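Local coordinates for DUF5638 domain-containing protein (Legionella pneumophila subsp. pneumophila, PDB 5L1A), which is of unknown function; this chain is the all-helical DUF5638 portion of a longer protein that is probably membrane-anchored, at residues Q80-A83 / D84-F87; E88-K91 / D92-S96. All blocks are in the same frame, centred on the assembly; numbering follows the deposited sequence.

In the fold
Contacts 1 and 2 mark the two ends of the short helix 83-90, which lies between the long helices 56-77 and 97-110 in the chain. Contact 1 (80-83 with 84-87) starts the helix with an asparagine N-cap; contact 2 (88-91 with 92-96) takes the chain out of it and on to the next N-cap, Ser96. Their centres are about 13 Å apart, and their segments adjoin without touching elsewhere. Each contact meets two bound triiodobenzene dicarboxylates (I3C), at Ile81-Asn82 and Phe87 in contact 1 and at Thr89-Ile90-Thr93 and Glu95 in contact 2. I3C is a heavy-atom phasing compound, so these sites probably do not represent a natural ligand pocket.

Contact 1 (Q80-A83 / D84-F87). With I3C (5-amino-2,4,6-triiodobenzene-1,3-dicarboxylic acid), chain F; I3C (5-amino-2,4,6-triiodobenzene-1,3-dicarboxylic acid), chain D.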
ATOM      1  N   GLN A  80      -2.372  13.577 -11.753  1.00 11.15           N
ATOM      2  CA  GLN A  80      -3.756  13.993 -11.551  1.00 10.76           C
ATOM      3  C   GLN A  80      -3.912  14.817 -10.280  1.00 11.19           C
ATOM      4  O   GLN A  80      -4.673  15.790 -10.261  1.00 12.00           O
ATOM      5  CB  GLN A  80      -4.670  12.774 -11.503  1.00 10.51           C
ATOM      6  CG  GLN A  80      -4.662  11.951 -12.771  1.00 10.39           C
ATOM      7  CD  GLN A  80      -5.415  10.655 -12.614  1.00 10.40           C
ATOM      8  OE1 GLN A  80      -6.621  10.651 -12.365  1.00 10.90           O
ATOM      9  NE2 GLN A  80      -4.705   9.540 -12.742  1.00 10.11           N
ATOM     10  N   ILE A  81      -3.212  14.438  -9.211  1.00 10.87           N
ATOM     11  CA  ILE A  81      -3.223  15.173  -7.953  1.00 11.39           C
ATOM     12  C   ILE A  81      -1.793  15.263  -7.445  1.00 11.35           C
ATOM     13  O   ILE A  81      -0.914  14.504  -7.861  1.00 11.69           O
ATOM     14  CB  ILE A  81      -4.130  14.515  -6.886  1.00 12.74           C
ATOM     15  CG1 ILE A  81      -3.618  13.118  -6.529  1.00 12.38           C
ATOM     16  CG2 ILE A  81      -5.571  14.447  -7.364  1.00 11.68           C
ATOM     17  CD1 ILE A  81      -4.386  12.464  -5.393  1.00 13.10           C
ATOM     18  N   ASN A  82      -1.559  16.210  -6.542  1.00 12.13           N
ATOM     19  CA  ASN A  82      -0.243  16.336  -5.940  1.00 12.40           C
ATOM     20  C   ASN A  82      -0.161  15.473  -4.684  1.00 12.01           C
ATOM     21  O   ASN A  82      -1.155  14.914  -4.218  1.00 11.65           O
ATOM     22  CB  ASN A  82       0.092  17.803  -5.640  1.00 13.76           C
ATOM     23  CG  ASN A  82      -0.891  18.465  -4.681  1.00 16.60           C
ATOM     24  OD1 ASN A  82      -1.527  17.812  -3.855  1.00 20.45           O
ATOM     25  ND2 ASN A  82      -1.006  19.783  -4.786  1.00 18.68           N
ATOM     26  N   ALA A  83       1.049  15.372  -4.133  1.00 16.92           N
ATOM     27  CA  ALA A  83       1.275  14.487  -2.994  1.00 17.47           C
ATOM     28  C   ALA A  83       0.480  14.915  -1.766  1.00 17.72           C
ATOM     29  O   ALA A  83       0.108  14.067  -0.946  1.00 17.96           O
ATOM     30  CB  ALA A  83       2.764  14.426  -2.666  1.00 19.12           C
ATOM     31  N   ASP A  84       0.210  16.213  -1.612  1.00 13.47           N
ATOM     32  CA  ASP A  84      -0.563  16.662  -0.456  1.00 14.18           C
ATOM     33  C   ASP A  84      -2.007  16.184  -0.534  1.00 13.71           C
ATOM     34  O   ASP A  84      -2.567  15.732   0.472  1.00 13.77           O
ATOM     35  CB  ASP A  84      -0.507  18.182  -0.338  1.00 15.71           C
ATOM     36  CG  ASP A  84       0.842  18.672   0.133  1.00 18.68           C
ATOM     37  OD1 ASP A  84       1.645  17.831   0.589  1.00 17.80           O
ATOM     38  OD2 ASP A  84       1.099  19.894   0.054  1.00 20.82           O
ATOM     39  N   LYS A  85      -2.627  16.283  -1.712  1.00 13.70           N
ATOM     40  CA  LYS A  85      -3.974  15.747  -1.884  1.00 15.62           C
ATOM     41  C   LYS A  85      -4.019  14.264  -1.536  1.00 15.37           C
ATOM     42  O   LYS A  85      -4.938  13.807  -0.848  1.00 17.70           O
ATOM     43  CB  LYS A  85      -4.451  15.967  -3.321  1.00 17.70           C
ATOM     44  CG  LYS A  85      -4.748  17.411  -3.685  1.00 20.38           C
ATOM     45  CD  LYS A  85      -6.144  17.814  -3.260  1.00 24.68           C
ATOM     46  CE  LYS A  85      -6.504  19.200  -3.775  1.00 30.02           C
ATOM     47  NZ  LYS A  85      -7.845  19.631  -3.284  1.00 33.75           N
ATOM     48  N   ALA A  86      -3.022  13.504  -1.991  1.00 11.47           N
ATOM     49  CA  ALA A  86      -3.007  12.065  -1.748  1.00 10.83           C
ATOM     50  C   ALA A  86      -2.867  11.747  -0.267  1.00 11.10           C
ATOM     51  O   ALA A  86      -3.573  10.876   0.255  1.00 11.07           O
ATOM     52  CB  ALA A  86      -1.873  11.416  -2.537  1.00 10.28           C
ATOM     53  N   PHE A  87      -1.951  12.430   0.425  1.00 11.55           N
ATOM     54  CA  PHE A  87      -1.746  12.155   1.841  1.00 11.93           C
ATOM     55  C   PHE A  87      -2.948  12.574   2.676  1.00 12.59           C
ATOM     56  O   PHE A  87      -3.283  11.893   3.650  1.00 12.72           O
ATOM     57  CB  PHE A  87      -0.480  12.852   2.343  1.00 12.53           C
ATOM     58  CG  PHE A  87      -0.171  12.572   3.787  1.00 13.04           C
ATOM     59  CD1 PHE A  87       0.072  11.273   4.219  1.00 12.64           C
ATOM     60  CD2 PHE A  87      -0.127  13.602   4.713  1.00 14.13           C
ATOM     61  CE1 PHE A  87       0.354  11.009   5.546  1.00 13.21           C
ATOM     62  CE2 PHE A  87       0.156  13.345   6.043  1.00 14.70           C
ATOM     63  CZ  PHE A  87       0.394  12.048   6.460  1.00 14.20           C
TER
HETATM   64  I3  I3C F 205       3.452  21.656  -7.953  0.50 65.64           I
HETATM   65  I2  I3C F 205      -0.669  17.608 -10.249  0.50 38.04           I
HETATM   66  I1  I3C F 205      -2.633  22.236  -6.778  0.50 51.46           I
HETATM   67  O8  I3C F 205       0.792  22.847  -5.454  0.50 52.41           O
HETATM   68  O9  I3C F 205       0.764  24.059  -7.271  0.50 51.99           O
HETATM   69  C10 I3C F 205      -2.719  19.557  -8.631  0.50 47.17           C
HETATM   70  N13 I3C F 205       2.204  19.097  -9.577  0.50 47.85           N
HETATM   71  C1  I3C F 205       0.371  21.731  -7.510  0.50 52.20           C
HETATM   72  C6  I3C F 205       1.483  20.990  -8.167  0.50 56.36           C
HETATM   73  C5  I3C F 205       1.196  19.775  -8.977  0.50 49.05           C
HETATM   74  C4  I3C F 205      -0.205  19.304  -9.128  0.50 43.29           C
HETATM   75  C3  I3C F 205      -1.309  20.039  -8.473  0.50 46.37           C
HETATM   76  C2  I3C F 205      -1.027  21.249  -7.669  0.50 49.60           C
HETATM   77  C7  I3C F 205       0.660  22.957  -6.693  0.50 51.89           C
HETATM   78  O11 I3C F 205      -3.343  19.850  -9.672  0.50 47.37           O
HETATM   79  O12 I3C F 205      -3.227  18.871  -7.716  0.50 47.23           O
HETATM   80  I3  I3C D 203       3.654  12.533   7.490  1.00 37.82           I
HETATM   81  I2  I3C D 203       8.367  14.670  10.809  1.00 59.51           I
HETATM   82  I1  I3C D 203       2.595  14.609  13.153  1.00 57.60           I
HETATM   83  O8  I3C D 203       1.570  12.233  10.652  1.00 38.05           O
HETATM   84  O9  I3C D 203       1.245  14.132   9.609  1.00 38.48           O
HETATM   85  C10 I3C D 203       5.904  15.134  13.045  1.00 47.67           C
HETATM   86  N13 I3C D 203       6.669  13.401   8.356  1.00 47.65           N
HETATM   87  C1  I3C D 203       3.445  13.639  10.351  1.00 45.84           C
HETATM   88  C6  I3C D 203       4.385  13.361   9.248  1.00 43.90           C
HETATM   89  C5  I3C D 203       5.825  13.665   9.383  1.00 48.56           C
HETATM   90  C4  I3C D 203       6.328  14.254  10.645  1.00 54.29           C
HETATM   91  C3  I3C D 203       5.392  14.543  11.764  1.00 51.93           C
HETATM   92  C2  I3C D 203       3.948  14.226  11.611  1.00 53.08           C
HETATM   93  C7  I3C D 203       1.991  13.317  10.193  1.00 40.55           C
HETATM   94  O11 I3C D 203       5.506  16.263  13.397  1.00 46.69           O
HETATM   95  O12 I3C D 203       6.726  14.481  13.721  1.00 46.27           O
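Asp84 rests its CB against the side chain of Asn82, 3.7 Å from Asn82 OD1, at the first turn of helix 83-90. Its carboxylate leads to a long, weak ion pair with Lys108 of helix 97-110. Lys85 N takes the capping bond, donating to Asn82 OD1 at 2.9 Å, nearly straight at the hydrogen (169°) and almost in line with the side-chain C=O. CG of Asn82 sits between its own backbone N and carbonyl carbon (chi1 60°), which folds the amide back over the helix start. Lys85 CG packs on the same oxygen, 3.3 Å from Asn82 OD1, before the lysine chain bends at chi2 and carries its ammonium away. The rest of the Asn82 amide faces a bound I3C, with Asn82 ND2 lying 3.2 Å from C2 of that ring, while Asn82 N makes a weak bond to its carboxylate O12. Asn82 is thus a classical N-cap, and Ile81 just before it pairs with Ala86, the two positions of a hydrophobic staple. Ala86 meets this isoleucine by its methyl group, Ala86 CB to Ile81 CD1 at 3.9 Å, and both side chains continue onto Val76 of helix 56-77. Ala86 N also begins the regular helical ladder, donating to Asn82 O at 3.2 Å. At Phe87 the ladder takes its next step, Phe87 N to Ala83 O at 3.0 Å. The ring itself, its CG anti to the backbone N (chi1 -178°), swings off the turn toward Asp100 and Ala104 of helix 97-110 and reaches a second I3C, whose iodine I3 approaches Phe87 CZ obliquely at 3.5 Å. A carboxylate oxygen, O9, of that I3C lies in the plane of the ring, at its edge.

Contact 2 (E88-K91 / D92-S96); sequences ETIK and DTTES. With I3C (5-amino-2,4,6-triiodobenzene-1,3-dicarboxylic acid), chain B; I3C (5-amino-2,4,6-triiodobenzene-1,3-dicarboxylic acid), chain E.
Thr89 O comes within 4.4 Å of Thr93 OG1, and a water between them donates to both; one residue earlier another water donates to Glu88 O and accepts from Asp92 N, 3.1 Å from that amide. The Thr93 hydroxyl in turn donates to carboxylate oxygen O12 of a bound I3C, with Thr93 OG1 2.6 Å from O12. Thr93 OG1 sits between its own backbone N and carbonyl carbon (chi1 44°), which turns the hydroxyl to the I3C carboxylate and lets Thr93 CG2 pack on the iodinated ring, 3.7 Å from C6. Thr89 OG1 turns back into the helix and bonds to Lys85 O. Water thus spans the i to i+4 pairs 88-92 and 89-93 in the turn out of helix 83-90; the chain then reaches Ser96, N-cap of helix 97-110, whose OG bonds weakly to Ala99 N. Ile90 borders the same I3C, its CG2 3.4 Å from O12; Glu61, Glu65 and Asn68 also line that site. Ile90 and Thr94 point the same way, side by side, and also face helix 97-110, through Ile103 for the isoleucine and Ala99 and Asp100 for the threonine. Thr94 OG1 donates to Ile90 O, though the modelled separation is so short that its exact length is doubtful. Thr93 N reaches the same carbonyl only weakly, 3.4 Å from Ile90 O. Lys91 O likewise takes a weak bond from Thr94 N. The aliphatic part of Lys91 runs alongside Asp92, with Lys91 CG 3.4 Å from Asp92 OD1, but Lys91 NZ stays 5.1 Å from that oxygen.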
ATOM      1  N   GLU A  88      -3.600  13.684   2.318  1.00 15.58           N
ATOM      2  CA  GLU A  88      -4.827  14.088   2.999  1.00 19.62           C
ATOM      3  C   GLU A  88      -5.886  12.994   2.957  1.00 19.38           C
ATOM      4  O   GLU A  88      -6.697  12.876   3.882  1.00 21.05           O
ATOM      5  CB  GLU A  88      -5.394  15.355   2.359  1.00 24.71           C
ATOM      6  CG  GLU A  88      -4.831  16.666   2.865  1.00 29.63           C
ATOM      7  CD  GLU A  88      -5.555  17.848   2.252  1.00 33.62           C
ATOM      8  OE1 GLU A  88      -6.267  17.640   1.245  1.00 33.79           O
ATOM      9  OE2 GLU A  88      -5.425  18.975   2.775  1.00 36.48           O
ATOM     10  N   THR A  89      -5.898  12.192   1.889  1.00 12.92           N
ATOM     11  CA  THR A  89      -6.958  11.210   1.696  1.00 12.93           C
ATOM     12  C   THR A  89      -6.919  10.104   2.743  1.00 15.31           C
ATOM     13  O   THR A  89      -7.966   9.541   3.078  1.00 20.61           O
ATOM     14  CB  THR A  89      -6.858  10.603   0.295  1.00 12.19           C
ATOM     15  OG1 THR A  89      -6.745  11.650  -0.674  1.00 12.20           O
ATOM     16  CG2 THR A  89      -8.091   9.783  -0.014  1.00 12.60           C
ATOM     17  N   ILE A  90      -5.738   9.776   3.273  1.00 13.37           N
ATOM     18  CA  ILE A  90      -5.585   8.600   4.123  1.00 13.22           C
ATOM     19  C   ILE A  90      -4.964   8.912   5.476  1.00 15.07           C
ATOM     20  O   ILE A  90      -4.789   7.996   6.281  1.00 19.25           O
ATOM     21  CB  ILE A  90      -4.779   7.493   3.408  1.00 11.89           C
ATOM     22  CG1 ILE A  90      -3.513   8.055   2.755  1.00 11.32           C
ATOM     23  CG2 ILE A  90      -5.644   6.803   2.361  1.00 12.35           C
ATOM     24  CD1 ILE A  90      -2.331   8.203   3.690  1.00 11.52           C
ATOM     25  N   LYS A  91      -4.629  10.171   5.764  1.00 16.44           N
ATOM     26  CA  LYS A  91      -3.919  10.463   7.006  1.00 18.15           C
ATOM     27  C   LYS A  91      -4.788  10.220   8.237  1.00 16.30           C
ATOM     28  O   LYS A  91      -4.276   9.777   9.271  1.00 15.70           O
ATOM     29  CB  LYS A  91      -3.393  11.901   6.993  1.00 23.62           C
ATOM     30  CG  LYS A  91      -4.465  12.972   6.889  1.00 27.68           C
ATOM     31  CD  LYS A  91      -3.862  14.367   6.956  1.00 28.85           C
ATOM     32  CE  LYS A  91      -4.943  15.434   6.943  1.00 30.43           C
ATOM     33  NZ  LYS A  91      -4.367  16.807   6.871  1.00 33.18           N
ATOM     34  N   ASP A  92      -6.094  10.484   8.148  1.00 15.30           N
ATOM     35  CA  ASP A  92      -6.964  10.327   9.312  1.00 16.37           C
ATOM     36  C   ASP A  92      -7.270   8.866   9.613  1.00 16.22           C
ATOM     37  O   ASP A  92      -7.534   8.521  10.770  1.00 17.01           O
ATOM     38  CB  ASP A  92      -8.279  11.085   9.109  1.00 17.37           C
ATOM     39  CG  ASP A  92      -8.075  12.573   8.893  1.00 19.23           C
ATOM     40  OD1 ASP A  92      -6.982  13.089   9.211  1.00 21.00           O
ATOM     41  OD2 ASP A  92      -9.020  13.232   8.409  1.00 22.05           O
ATOM     42  N   THR A  93      -7.261   8.008   8.598  1.00 15.43           N
ATOM     43  CA  THR A  93      -7.523   6.589   8.775  1.00 15.54           C
ATOM     44  C   THR A  93      -6.249   5.775   8.951  1.00 14.98           C
ATOM     45  O   THR A  93      -6.322   4.547   9.066  1.00 15.21           O
ATOM     46  CB  THR A  93      -8.324   6.049   7.586  1.00 15.42           C
ATOM     47  OG1 THR A  93      -7.777   6.561   6.365  1.00 14.47           O
ATOM     48  CG2 THR A  93      -9.788   6.461   7.697  1.00 16.54           C
ATOM     49  N   THR A  94      -5.093   6.431   8.974  1.00 14.51           N
ATOM     50  CA  THR A  94      -3.809   5.781   9.207  1.00 14.28           C
ATOM     51  C   THR A  94      -3.412   6.051  10.652  1.00 15.03           C
ATOM     52  O   THR A  94      -3.107   7.191  11.016  1.00 15.27           O
ATOM     53  CB  THR A  94      -2.751   6.303   8.239  1.00 13.56           C
ATOM     54  OG1 THR A  94      -3.259   6.259   6.897  1.00 12.97           O
ATOM     55  CG2 THR A  94      -1.482   5.467   8.335  1.00 13.58           C
ATOM     56  N   GLU A  95      -3.420   5.004  11.478  1.00 15.58           N
ATOM     57  CA  GLU A  95      -3.208   5.199  12.907  1.00 16.45           C
ATOM     58  C   GLU A  95      -1.730   5.343  13.244  1.00 19.56           C
ATOM     59  O   GLU A  95      -1.339   6.270  13.962  1.00 22.78           O
ATOM     60  CB  GLU A  95      -3.834   4.049  13.691  1.00 17.22           C
ATOM     61  CG  GLU A  95      -5.319   3.901  13.425  1.00 17.51           C
ATOM     62  CD  GLU A  95      -6.042   3.194  14.544  1.00 21.17           C
ATOM     63  OE1 GLU A  95      -5.438   3.029  15.622  1.00 23.40           O
ATOM     64  OE2 GLU A  95      -7.211   2.804  14.344  1.00 23.57           O
ATOM     65  N   SER A  96      -0.896   4.442  12.734  1.00 19.22           N
ATOM     66  CA  SER A  96       0.528   4.493  13.027  1.00 20.37           C
ATOM     67  C   SER A  96       1.156   5.731  12.396  1.00 20.07           C
ATOM     68  O   SER A  96       1.001   5.978  11.195  1.00 17.32           O
ATOM     69  CB  SER A  96       1.219   3.232  12.513  1.00 21.60           C
ATOM     70  OG  SER A  96       2.623   3.320  12.667  1.00 22.91           O
TER
HETATM   71  I3  I3C B 201     -13.654   3.950   6.263  1.00 44.40           I
HETATM   72  I2  I3C B 201      -9.301   6.296   2.622  1.00 35.65           I
HETATM   73  I1  I3C B 201      -7.862   1.880   6.632  1.00 35.03           I
HETATM   74  O8  I3C B 201     -11.506   1.017   7.001  1.00 34.48           O
HETATM   75  O9  I3C B 201     -10.994   2.521   8.511  1.00 32.04           O
HETATM   76  C10 I3C B 201      -7.440   4.116   4.268  1.00 27.49           C
HETATM   77  N13 I3C B 201     -12.188   5.784   3.990  1.00 32.44           N
HETATM   78  C1  I3C B 201     -10.683   3.100   6.239  1.00 35.81           C
HETATM   79  C6  I3C B 201     -11.677   4.007   5.623  1.00 39.29           C
HETATM   80  C5  I3C B 201     -11.281   4.953   4.557  1.00 34.47           C
HETATM   81  C4  I3C B 201      -9.874   4.977   4.117  1.00 32.50           C
HETATM   82  C3  I3C B 201      -8.867   4.080   4.720  1.00 30.39           C
HETATM   83  C2  I3C B 201      -9.279   3.143   5.781  1.00 33.49           C
HETATM   84  C7  I3C B 201     -11.089   2.150   7.321  1.00 34.06           C
HETATM   85  O11 I3C B 201      -7.113   3.450   3.264  1.00 26.51           O
HETATM   86  O12 I3C B 201      -6.621   4.814   4.910  1.00 26.56           O
HETATM   87  I3  I3C E 204      -5.933  -1.116   7.979  1.00 73.84           I
HETATM   88  I2  I3C E 204      -0.167  -2.074  10.269  1.00 65.39           I
HETATM   89  I1  I3C E 204      -4.716  -0.157  13.921  1.00 93.50           I
HETATM   90  O8  I3C E 204      -7.256  -1.172  11.514  1.00 76.27           O
HETATM   91  O9  I3C E 204      -6.758   0.875  10.934  1.00 76.02           O
HETATM   92  C10 I3C E 204      -1.662  -1.120  12.962  1.00 76.62           C
HETATM   93  N13 I3C E 204      -2.690  -1.901   8.098  1.00 71.12           N
HETATM   94  C1  I3C E 204      -5.007  -0.727  10.897  1.00 79.52           C
HETATM   95  C6  I3C E 204      -4.545  -1.130   9.544  1.00 75.32           C
HETATM   96  C5  I3C E 204      -3.122  -1.532   9.329  1.00 72.26           C
HETATM   97  C4  I3C E 204      -2.173  -1.525  10.478  1.00 70.72           C
HETATM   98  C3  I3C E 204      -2.640  -1.125  11.825  1.00 77.40           C
HETATM   99  C2  I3C E 204      -4.052  -0.724  12.030  1.00 83.05           C
HETATM  100  C7  I3C E 204      -6.432  -0.316  11.127  1.00 77.26           C
HETATM  101  O11 I3C E 204      -0.949  -0.107  13.130  1.00 76.09           O
HETATM  102  O12 I3C E 204      -1.577  -2.121  13.705  1.00 76.27           O
HETATM  103  O   HOH W   1      -7.763  11.493   5.760  1.00 25.66           O
HETATM  104  O   HOH W   2      -8.824   8.673   5.278  1.00 28.68           O